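Local structure of KLLA0B12012p (Kluyveromyces lactis, 6Y3P) at residues V229-Y232 against D233-A237; N361-D364 against E365-D368. The protein is the yeast Pby1, a direct partner of the mRNA decapping enzyme Dcp2, whose C-terminal ATP-grasp domain, described here, probably binds ATP. All coordinates share one frame; numbering follows the deposited sequence.

In the fold
The chain reaches contact 1 first, in the later arm of the hairpin made by strands 215-224 and 228-239. Here the strand is interrupted by a short bulge or loop, and the contact bridges only that local break. Contact 2 follows much later, within helix 357-375, where one turn packs on the next. The two lie in series, so neither encloses or crosses the other. The centres of contact 1 and contact 2 are about 11 Å apart. Tyr232 OH lies 2.6 Å from Leu362 O, and Arg234 NH1 lies 2.8 Å from Asn361 OD1, both probable hydrogen bonds. The pair ties helix 357-375 to the antiparallel sheet of strands 215-224 and 228-239.

Contact 1: residues V229-Y232 against D233-A237; sequences VFVY and DRMLA
Tyr232 and Arg234 lie side by side and point the same way. The CB of Arg234 packs 3.6 Å from Tyr232 CZ, and Arg234 CD comes to 3.3 Å from Tyr232 OH. The guanidinium is turned 57° from the ring. Arg234 N sits over the ring centre, 4.1 Å above its plane. With chi1 at -173°, the Tyr232 ring stands opposite the backbone nitrogen and runs alongside the arginine. On the other side of the strand, Val231 CG1 meets Met235 CE at 4.1 Å. A water bridges the break in the strand, donating to Tyr232 O at 2.7 Å and to Arg234 O at 2.9 Å.

The polar ends are fixed from outside. Tyr232 OH turns to Leu362 O. Arg234 NE forms a salt bridge with Glu281, while NH1 is taken up by Asn361 and Glu365. Asp233 OD1 bonds to His301. If Tyr232 were replaced by an alanine, the aliphatic part of Arg234 would probably lose its ring partner, and Leu362 O its phenol.

Tyr232 packs against helix 357-375, whereas Val231 and Met235 face helix 290-313; strand 215-224 pairs alongside as the other arm of the hairpin.

Contact 2: residues N361-D364 against E365-D368; sequences NLID and ELFD
Ile363 and Phe367 stand side by side, one helical turn apart. Ile363 CG2 meets the edge of the phenyl ring in its plane, 3.6 Å from Phe367 CE2. The methyl reaches the ring because it is anti to the backbone N of Ile363, while CG1 is anti to the carbonyl carbon (chi1 -69°). The CG1 branch ends at CD1; Ile363 CD1 lies 4.0 Å from Leu366 CD2. Ile363 and Leu366 also point the same way. Leu366 CG sits over one face of the Phe367 ring, offset toward its rim.

The backbone bonds are those of a regular alpha-helix, each from residue i+4 to residue i. Glu365 N donates to Asn361 O at 3.0 Å, and Phe367 N to Ile363 O at 3.1 Å. The latter is the straightest of the four, with an N-H...O angle of 166°. Leu366 N to Leu362 O and Asp368 N to Asp364 O are more bent. Ile363 O also lies at the ring edge, 3.1 Å from Phe367 CD2. This turn belongs to helix 357-375 of the tubulin-tyrosine ligase family domain. Its buried residues face inward: Ile363 and Leu366 touch Tyr220, and the Phe367 ring meets Phe352 edge-to-face.

The polar and charged side chains find their partners elsewhere. From consecutive turns, Asn361 OD1 hydrogen-bonds Arg234 NH1 and Glu365 OE1 forms a salt bridge with it. The two partners would probably limit how far the guanidinium can turn. Asp364 OD1 forms a salt bridge with Arg26 of helix 21-31, and a sulfate, probably from the crystallisation liquor, lies about 5 Å from the Asp364 side chain.

Contact 1: residues V229-Y232 against D233-A237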
ATOM      1  N   VAL A 229     -12.836   7.088  -4.063  1.00 47.54           N
ATOM      2  CA  VAL A 229     -11.414   6.850  -3.827  1.00 45.53           C
ATOM      3  C   VAL A 229     -10.673   8.162  -3.973  1.00 47.37           C
ATOM      4  O   VAL A 229     -10.810   8.840  -4.988  1.00 46.95           O
ATOM      5  CB  VAL A 229     -10.791   5.719  -4.677  1.00 48.12           C
ATOM      6  CG1 VAL A 229      -9.367   5.420  -4.192  1.00 46.92           C
ATOM      7  CG2 VAL A 229     -11.647   4.448  -4.650  1.00 47.57           C
ATOM      8  N   PHE A 230      -9.932   8.536  -2.925  1.00 43.23           N
ATOM      9  CA  PHE A 230      -9.224   9.791  -2.860  1.00 42.73           C
ATOM     10  C   PHE A 230      -7.754   9.555  -2.638  1.00 48.41           C
ATOM     11  O   PHE A 230      -7.359   8.879  -1.684  1.00 48.29           O
ATOM     12  CB  PHE A 230      -9.777  10.652  -1.726  1.00 44.67           C
ATOM     13  CG  PHE A 230     -11.223  11.045  -1.875  1.00 46.17           C
ATOM     14  CD1 PHE A 230     -11.580  12.184  -2.584  1.00 49.05           C
ATOM     15  CD2 PHE A 230     -12.229  10.288  -1.287  1.00 47.80           C
ATOM     16  CE1 PHE A 230     -12.913  12.555  -2.709  1.00 49.85           C
ATOM     17  CE2 PHE A 230     -13.560  10.667  -1.406  1.00 51.43           C
ATOM     18  CZ  PHE A 230     -13.893  11.793  -2.123  1.00 49.39           C
ATOM     19  N   VAL A 231      -6.942  10.097  -3.535  1.00 44.87           N
ATOM     20  CA  VAL A 231      -5.494  10.013  -3.417  1.00 43.48           C
ATOM     21  C   VAL A 231      -5.004  11.352  -2.864  1.00 47.19           C
ATOM     22  O   VAL A 231      -5.408  12.416  -3.327  1.00 46.86           O
ATOM     23  CB  VAL A 231      -4.834   9.631  -4.761  1.00 46.77           C
ATOM     24  CG1 VAL A 231      -3.320   9.761  -4.699  1.00 46.16           C
ATOM     25  CG2 VAL A 231      -5.231   8.222  -5.194  1.00 45.77           C
ATOM     26  N   TYR A 232      -4.183  11.284  -1.828  1.00 44.60           N
ATOM     27  CA  TYR A 232      -3.548  12.433  -1.200  1.00 43.61           C
ATOM     28  C   TYR A 232      -2.235  12.720  -1.975  1.00 48.45           C
ATOM     29  O   TYR A 232      -1.323  11.885  -1.988  1.00 46.87           O
ATOM     30  CB  TYR A 232      -3.290  12.149   0.294  1.00 42.32           C
ATOM     31  CG  TYR A 232      -2.798  13.362   1.045  1.00 41.51           C
ATOM     32  CD1 TYR A 232      -3.417  14.605   0.890  1.00 43.55           C
ATOM     33  CD2 TYR A 232      -1.726  13.273   1.920  1.00 41.50           C
ATOM     34  CE1 TYR A 232      -2.955  15.735   1.566  1.00 43.86           C
ATOM     35  CE2 TYR A 232      -1.262  14.393   2.611  1.00 43.06           C
ATOM     36  CZ  TYR A 232      -1.883  15.621   2.431  1.00 47.40           C
ATOM     37  OH  TYR A 232      -1.440  16.712   3.128  1.00 46.02           O
ATOM     38  N   ASP A 233      -2.184  13.872  -2.664  1.00 46.52           N
ATOM     39  CA  ASP A 233      -1.065  14.273  -3.530  1.00 47.07           C
ATOM     40  C   ASP A 233       0.211  14.719  -2.814  1.00 50.00           C
ATOM     41  O   ASP A 233       1.207  14.931  -3.489  1.00 50.29           O
ATOM     42  CB  ASP A 233      -1.493  15.347  -4.551  1.00 49.25           C
ATOM     43  CG  ASP A 233      -2.072  14.746  -5.822  1.00 55.46           C
ATOM     44  OD1 ASP A 233      -2.067  13.495  -5.946  1.00 53.52           O
ATOM     45  OD2 ASP A 233      -2.528  15.522  -6.690  1.00 59.63           O
ATOM     46  N   ARG A 234       0.194  14.854  -1.487  1.00 44.00           N
ATOM     47  CA  ARG A 234       1.395  15.195  -0.734  1.00 42.09           C
ATOM     48  C   ARG A 234       1.934  13.846  -0.263  1.00 44.55           C
ATOM     49  O   ARG A 234       1.475  13.296   0.742  1.00 46.25           O
ATOM     50  CB  ARG A 234       1.068  16.143   0.422  1.00 39.51           C
ATOM     51  CG  ARG A 234       0.472  17.494  -0.053  1.00 45.64           C
ATOM     52  CD  ARG A 234       0.430  18.538   1.067  1.00 48.70           C
ATOM     53  NE  ARG A 234       1.771  18.837   1.582  1.00 44.60           N
ATOM     54  CZ  ARG A 234       2.022  19.463   2.723  1.00 53.83           C
ATOM     55  NH1 ARG A 234       1.023  19.897   3.484  1.00 39.63           N
ATOM     56  NH2 ARG A 234       3.276  19.676   3.107  1.00 48.81           N
ATOM     57  N   MET A 235       2.789  13.241  -1.090  1.00 37.73           N
ATOM     58  CA  MET A 235       3.317  11.910  -0.843  1.00 36.74           C
ATOM     59  C   MET A 235       4.705  11.914  -0.171  1.00 43.38           C
ATOM     60  O   MET A 235       5.342  12.959  -0.037  1.00 44.03           O
ATOM     61  CB  MET A 235       3.296  11.065  -2.122  1.00 37.57           C
ATOM     62  CG  MET A 235       2.176  11.411  -3.073  1.00 39.40           C
ATOM     63  SD  MET A 235       2.206  10.279  -4.477  1.00 40.10           S
ATOM     64  CE  MET A 235       0.665  10.747  -5.304  1.00 38.35           C
ATOM     65  N   LEU A 236       5.131  10.754   0.314  1.00 41.58           N
ATOM     66  CA  LEU A 236       6.389  10.624   1.039  1.00 44.29           C
ATOM     67  C   LEU A 236       7.361   9.786   0.260  1.00 48.24           C
ATOM     68  O   LEU A 236       6.974   8.805  -0.386  1.00 48.09           O
ATOM     69  CB  LEU A 236       6.146   9.923   2.397  1.00 45.99           C
ATOM     70  CG  LEU A 236       5.568  10.715   3.584  1.00 53.35           C
ATOM     71  CD1 LEU A 236       4.209  11.275   3.278  1.00 55.07           C
ATOM     72  CD2 LEU A 236       5.403   9.825   4.780  1.00 54.01           C
ATOM     73  N   ALA A 237       8.630  10.138   0.371  1.00 43.53           N
ATOM     74  CA  ALA A 237       9.733   9.387  -0.198  1.00 42.71           C
ATOM     75  C   ALA A 237      10.548   8.925   1.021  1.00 45.95           C
ATOM     76  O   ALA A 237      11.006   9.750   1.809  1.00 43.95           O
ATOM     77  CB  ALA A 237      10.573  10.264  -1.123  1.00 42.75           C
TER
HETATM   78  O   HOH W   1       0.058  10.840   0.021  1.00 42.15           O

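Contact 2: residues N361-D364 against E365-D368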
ATOM      1  N   ASN A 361       2.823  19.128   9.037  1.00 54.30           N
ATOM      2  CA  ASN A 361       1.968  19.966   8.192  1.00 54.15           C
ATOM      3  C   ASN A 361       1.280  19.051   7.169  1.00 55.18           C
ATOM      4  O   ASN A 361       0.065  19.152   6.952  1.00 55.18           O
ATOM      5  CB  ASN A 361       2.827  21.014   7.464  1.00 60.30           C
ATOM      6  CG  ASN A 361       2.058  22.028   6.628  1.00 90.00           C
ATOM      7  OD1 ASN A 361       1.492  21.722   5.570  1.00 78.61           O
ATOM      8  ND2 ASN A 361       2.104  23.285   7.032  1.00 87.46           N
ATOM      9  N   LEU A 362       2.061  18.132   6.589  1.00 48.99           N
ATOM     10  CA  LEU A 362       1.588  17.156   5.618  1.00 48.05           C
ATOM     11  C   LEU A 362       0.460  16.284   6.208  1.00 50.97           C
ATOM     12  O   LEU A 362      -0.550  16.080   5.537  1.00 49.00           O
ATOM     13  CB  LEU A 362       2.775  16.295   5.119  1.00 47.09           C
ATOM     14  CG  LEU A 362       2.490  15.349   3.959  1.00 50.21           C
ATOM     15  CD1 LEU A 362       3.697  15.193   3.065  1.00 48.11           C
ATOM     16  CD2 LEU A 362       1.984  13.988   4.455  1.00 52.34           C
ATOM     17  N   ILE A 363       0.636  15.796   7.461  1.00 47.78           N
ATOM     18  CA  ILE A 363      -0.322  14.919   8.141  1.00 47.52           C
ATOM     19  C   ILE A 363      -1.554  15.727   8.609  1.00 52.62           C
ATOM     20  O   ILE A 363      -2.674  15.201   8.544  1.00 50.16           O
ATOM     21  CB  ILE A 363       0.394  14.080   9.251  1.00 50.27           C
ATOM     22  CG1 ILE A 363       1.356  13.034   8.641  1.00 49.70           C
ATOM     23  CG2 ILE A 363      -0.548  13.437  10.274  1.00 51.04           C
ATOM     24  CD1 ILE A 363       0.707  11.896   7.788  1.00 52.62           C
ATOM     25  N   ASP A 364      -1.352  17.021   9.013  1.00 50.13           N
ATOM     26  CA  ASP A 364      -2.433  17.933   9.432  1.00 49.99           C
ATOM     27  C   ASP A 364      -3.409  18.202   8.287  1.00 53.85           C
ATOM     28  O   ASP A 364      -4.615  18.231   8.498  1.00 55.85           O
ATOM     29  CB  ASP A 364      -1.856  19.270   9.907  1.00 52.54           C
ATOM     30  CG  ASP A 364      -1.319  19.301  11.319  1.00 63.58           C
ATOM     31  OD1 ASP A 364      -1.341  18.244  11.987  1.00 63.04           O
ATOM     32  OD2 ASP A 364      -0.885  20.392  11.764  1.00 74.41           O
ATOM     33  N   GLU A 365      -2.884  18.391   7.079  1.00 49.05           N
ATOM     34  CA  GLU A 365      -3.675  18.668   5.890  1.00 48.61           C
ATOM     35  C   GLU A 365      -4.382  17.398   5.430  1.00 52.42           C
ATOM     36  O   GLU A 365      -5.469  17.484   4.860  1.00 53.60           O
ATOM     37  CB  GLU A 365      -2.769  19.232   4.785  1.00 49.69           C
ATOM     38  CG  GLU A 365      -3.532  19.635   3.535  1.00 61.75           C
ATOM     39  CD  GLU A 365      -2.714  20.050   2.334  1.00 72.06           C
ATOM     40  OE1 GLU A 365      -1.612  20.615   2.523  1.00 59.82           O
ATOM     41  OE2 GLU A 365      -3.206  19.855   1.200  1.00 69.92           O
ATOM     42  N   LEU A 366      -3.774  16.222   5.691  1.00 47.14           N
ATOM     43  CA  LEU A 366      -4.368  14.947   5.324  1.00 45.67           C
ATOM     44  C   LEU A 366      -5.661  14.726   6.106  1.00 50.97           C
ATOM     45  O   LEU A 366      -6.697  14.451   5.488  1.00 51.31           O
ATOM     46  CB  LEU A 366      -3.380  13.773   5.529  1.00 44.17           C
ATOM     47  CG  LEU A 366      -3.964  12.331   5.636  1.00 46.99           C
ATOM     48  CD1 LEU A 366      -4.635  11.875   4.347  1.00 45.14           C
ATOM     49  CD2 LEU A 366      -2.909  11.350   6.063  1.00 51.25           C
ATOM     50  N   PHE A 367      -5.595  14.841   7.455  1.00 48.11           N
ATOM     51  CA  PHE A 367      -6.739  14.604   8.345  1.00 48.40           C
ATOM     52  C   PHE A 367      -7.765  15.711   8.244  1.00 53.30           C
ATOM     53  O   PHE A 367      -8.938  15.424   8.392  1.00 54.69           O
ATOM     54  CB  PHE A 367      -6.307  14.296   9.783  1.00 50.12           C
ATOM     55  CG  PHE A 367      -5.637  12.945   9.822  1.00 51.49           C
ATOM     56  CD1 PHE A 367      -6.389  11.775   9.769  1.00 54.48           C
ATOM     57  CD2 PHE A 367      -4.249  12.837   9.804  1.00 55.05           C
ATOM     58  CE1 PHE A 367      -5.765  10.524   9.735  1.00 55.46           C
ATOM     59  CE2 PHE A 367      -3.624  11.583   9.752  1.00 56.88           C
ATOM     60  CZ  PHE A 367      -4.385  10.437   9.750  1.00 54.60           C
ATOM     61  N   ASP A 368      -7.354  16.917   7.833  1.00 51.11           N
ATOM     62  CA  ASP A 368      -8.253  18.025   7.549  1.00 52.31           C
ATOM     63  C   ASP A 368      -9.173  17.657   6.361  1.00 57.75           C
ATOM     64  O   ASP A 368     -10.385  17.813   6.457  1.00 57.56           O
ATOM     65  CB  ASP A 368      -7.443  19.287   7.227  1.00 55.31           C
ATOM     66  CG  ASP A 368      -8.280  20.532   7.374  1.00 76.12           C
ATOM     67  OD1 ASP A 368      -8.561  20.928   8.540  1.00 81.67           O
ATOM     68  OD2 ASP A 368      -8.766  21.046   6.336  1.00 77.88           O
TER